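Local coordinates for Low molecular weight phosphotyrosine phosphatase family protein (Streptococcus pyogenes, PDB 5GOT), which probably hydrolyses phosphotyrosine in proteins, as a low molecular weight protein tyrosine phosphatase, at residues S53-T57 with Y58-Y62. Residues are numbered along the deposited sequence; the frame is centred on the assembly and turned at random.
Sequences SILKT and YQINY
The Tyr58 ring carries Thr57 CG2 over one face, offset toward the rim, while Ile54 CD1 comes in the ring plane to the edge and meets Tyr58 CE2 at 3.7 Å. With chi1 of -69° Tyr58 CG sits beside its own backbone N, which swings the ring back alongside the last helical turn. At the edge of the Tyr62 ring, in plane, lies Ile60 O, with Lys56 CG also near the edge; Leu55 CD1 comes in obliquely, 3.5 Å from Tyr62 CD1, and Lys56 CE lies 3.6 Å from Tyr62 OH. That hydroxyl is hydrogen-bonded to Gln52 OE1, one helical turn before Lys56.

Between the two tyrosines the chain turns through a Schellman motif. Gln59, at positive phi, lets Ile60 N reach back to Leu55 O in a short, almost straight bond (2.8 Å, 178°), and Gln59 N bonds to Lys56 O from well above its carbonyl plane. Leu55 CD2 packs on Ile60 CG2 at 3.9 Å, the hydrophobic contact of the motif's own end residues. Tyr58 N still makes the ordinary helical bond to Ile54 O. Ser53 O is gripped twice by Thr57, whose N and OG1 arrive from opposite faces of the carbonyl plane, OG1 at 2.9 Å.

The cap closes helix 49-57 and sends the chain into the loop leading to helix 73-78. Leu55 and Ile60 rest on Val21 of helix 14-23, with Tyr62 against Phe20; toward helix 122-140, Tyr58 stacks on Tyr126 and hydrogen-bonds Glu123 through OH, and Ile54 touches Met17 of the first helix and Phe122 and Tyr126 of the second.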
ATOM      1  N   SER A  53      -6.689  -9.777 -11.021  1.00 25.43           N
ATOM      2  CA  SER A  53      -8.078 -10.145 -11.278  1.00 27.41           C
ATOM      3  C   SER A  53      -9.040  -9.264 -10.494  1.00 31.02           C
ATOM      4  O   SER A  53     -10.055  -8.798 -11.031  1.00 29.01           O
ATOM      5  CB  SER A  53      -8.297 -11.613 -10.926  1.00 30.05           C
ATOM      6  OG  SER A  53      -9.663 -11.953 -11.071  1.00 38.80           O
ATOM      7  N   ILE A  54      -8.741  -9.027  -9.218  1.00 26.62           N
ATOM      8  CA  ILE A  54      -9.597  -8.169  -8.409  1.00 27.31           C
ATOM      9  C   ILE A  54      -9.686  -6.775  -9.015  1.00 27.35           C
ATOM     10  O   ILE A  54     -10.780  -6.209  -9.146  1.00 31.40           O
ATOM     11  CB  ILE A  54      -9.088  -8.133  -6.957  1.00 28.33           C
ATOM     12  CG1 ILE A  54      -9.889  -9.127  -6.132  1.00 29.06           C
ATOM     13  CG2 ILE A  54      -9.166  -6.737  -6.381  1.00 30.15           C
ATOM     14  CD1 ILE A  54     -11.374  -8.812  -6.077  1.00 27.50           C
ATOM     15  N   LEU A  55      -8.540  -6.201  -9.406  1.00 30.71           N
ATOM     16  CA  LEU A  55      -8.543  -4.827  -9.901  1.00 29.64           C
ATOM     17  C   LEU A  55      -9.307  -4.722 -11.218  1.00 35.34           C
ATOM     18  O   LEU A  55     -10.035  -3.746 -11.446  1.00 36.49           O
ATOM     19  CB  LEU A  55      -7.106  -4.309 -10.056  1.00 29.81           C
ATOM     20  CG  LEU A  55      -6.204  -4.182  -8.808  1.00 28.34           C
ATOM     21  CD1 LEU A  55      -4.770  -3.891  -9.209  1.00 27.80           C
ATOM     22  CD2 LEU A  55      -6.696  -3.120  -7.826  1.00 25.50           C
ATOM     23  N   LYS A  56      -9.159  -5.718 -12.096  1.00 35.85           N
ATOM     24  CA  LYS A  56      -9.925  -5.719 -13.338  1.00 34.49           C
ATOM     25  C   LYS A  56     -11.418  -5.801 -13.049  1.00 35.73           C
ATOM     26  O   LYS A  56     -12.215  -5.053 -13.627  1.00 43.09           O
ATOM     27  CB  LYS A  56      -9.486  -6.881 -14.231  1.00 32.82           C
ATOM     28  CG  LYS A  56      -8.074  -6.775 -14.810  1.00 38.15           C
ATOM     29  CD  LYS A  56      -7.912  -7.802 -15.942  1.00 42.59           C
ATOM     30  CE  LYS A  56      -6.472  -8.000 -16.379  1.00 43.59           C
ATOM     31  NZ  LYS A  56      -6.039  -9.425 -16.251  1.00 41.01           N
ATOM     32  N   THR A  57     -11.809  -6.695 -12.133  1.00 34.83           N
ATOM     33  CA  THR A  57     -13.221  -6.890 -11.809  1.00 32.45           C
ATOM     34  C   THR A  57     -13.875  -5.594 -11.354  1.00 38.18           C
ATOM     35  O   THR A  57     -15.028  -5.306 -11.706  1.00 35.32           O
ATOM     36  CB  THR A  57     -13.361  -7.960 -10.727  1.00 31.85           C
ATOM     37  OG1 THR A  57     -12.947  -9.221 -11.250  1.00 32.22           O
ATOM     38  CG2 THR A  57     -14.799  -8.066 -10.239  1.00 35.87           C
ATOM     39  N   TYR A  58     -13.161  -4.796 -10.565  1.00 37.90           N
ATOM     40  CA  TYR A  58     -13.700  -3.540 -10.082  1.00 36.38           C
ATOM     41  C   TYR A  58     -13.266  -2.354 -10.937  1.00 38.21           C
ATOM     42  O   TYR A  58     -13.489  -1.207 -10.547  1.00 39.26           O
ATOM     43  CB  TYR A  58     -13.317  -3.349  -8.611  1.00 35.35           C
ATOM     44  CG  TYR A  58     -14.045  -4.337  -7.723  1.00 33.00           C
ATOM     45  CD1 TYR A  58     -15.356  -4.105  -7.332  1.00 32.91           C
ATOM     46  CD2 TYR A  58     -13.439  -5.514  -7.310  1.00 32.24           C
ATOM     47  CE1 TYR A  58     -16.040  -5.009  -6.534  1.00 38.63           C
ATOM     48  CE2 TYR A  58     -14.110  -6.426  -6.505  1.00 31.74           C
ATOM     49  CZ  TYR A  58     -15.416  -6.171  -6.128  1.00 34.73           C
ATOM     50  OH  TYR A  58     -16.107  -7.060  -5.333  1.00 39.44           O
ATOM     51  N   GLN A  59     -12.675  -2.611 -12.106  1.00 41.31           N
ATOM     52  CA  GLN A  59     -12.321  -1.559 -13.057  1.00 41.37           C
ATOM     53  C   GLN A  59     -11.427  -0.509 -12.399  1.00 42.36           C
ATOM     54  O   GLN A  59     -11.669   0.698 -12.480  1.00 42.20           O
ATOM     55  CB  GLN A  59     -13.575  -0.912 -13.651  1.00 46.24           C
ATOM     56  CG  GLN A  59     -14.575  -1.897 -14.236  1.00 46.43           C
ATOM     57  CD  GLN A  59     -15.759  -1.199 -14.879  1.00 54.07           C
ATOM     58  OE1 GLN A  59     -16.875  -1.232 -14.355  1.00 58.53           O
ATOM     59  NE2 GLN A  59     -15.520  -0.564 -16.024  1.00 57.47           N
ATOM     60  N   ILE A  60     -10.392  -0.980 -11.718  1.00 40.38           N
ATOM     61  CA  ILE A  60      -9.419  -0.107 -11.079  1.00 37.03           C
ATOM     62  C   ILE A  60      -8.165  -0.130 -11.937  1.00 35.37           C
ATOM     63  O   ILE A  60      -7.507  -1.169 -12.071  1.00 35.57           O
ATOM     64  CB  ILE A  60      -9.140  -0.538  -9.635  1.00 34.27           C
ATOM     65  CG1 ILE A  60     -10.436  -0.435  -8.835  1.00 33.09           C
ATOM     66  CG2 ILE A  60      -8.033   0.317  -9.026  1.00 31.77           C
ATOM     67  CD1 ILE A  60     -10.250  -0.388  -7.378  1.00 35.10           C
ATOM     68  N   ASN A  61      -7.852   1.010 -12.548  1.00 34.76           N
ATOM     69  CA  ASN A  61      -6.678   1.092 -13.403  1.00 38.56           C
ATOM     70  C   ASN A  61      -5.433   0.729 -12.610  1.00 37.65           C
ATOM     71  O   ASN A  61      -5.338   1.014 -11.411  1.00 36.75           O
ATOM     72  CB  ASN A  61      -6.534   2.498 -13.989  1.00 39.45           C
ATOM     73  CG  ASN A  61      -7.667   2.859 -14.935  1.00 45.44           C
ATOM     74  OD1 ASN A  61      -8.373   1.985 -15.440  1.00 51.16           O
ATOM     75  ND2 ASN A  61      -7.843   4.155 -15.181  1.00 45.32           N
ATOM     76  N   TYR A  62      -4.487   0.069 -13.276  1.00 38.83           N
ATOM     77  CA  TYR A  62      -3.184  -0.161 -12.677  1.00 36.23           C
ATOM     78  C   TYR A  62      -2.134  -0.240 -13.770  1.00 39.49           C
ATOM     79  O   TYR A  62      -2.443  -0.434 -14.949  1.00 42.35           O
ATOM     80  CB  TYR A  62      -3.155  -1.421 -11.809  1.00 33.10           C
ATOM     81  CG  TYR A  62      -3.351  -2.740 -12.525  1.00 35.00           C
ATOM     82  CD1 TYR A  62      -4.623  -3.273 -12.695  1.00 33.40           C
ATOM     83  CD2 TYR A  62      -2.261  -3.470 -13.005  1.00 33.96           C
ATOM     84  CE1 TYR A  62      -4.814  -4.496 -13.332  1.00 35.46           C
ATOM     85  CE2 TYR A  62      -2.444  -4.699 -13.643  1.00 34.32           C
ATOM     86  CZ  TYR A  62      -3.724  -5.200 -13.803  1.00 33.39           C
ATOM     87  OH  TYR A  62      -3.926  -6.412 -14.428  1.00 38.64           O
TER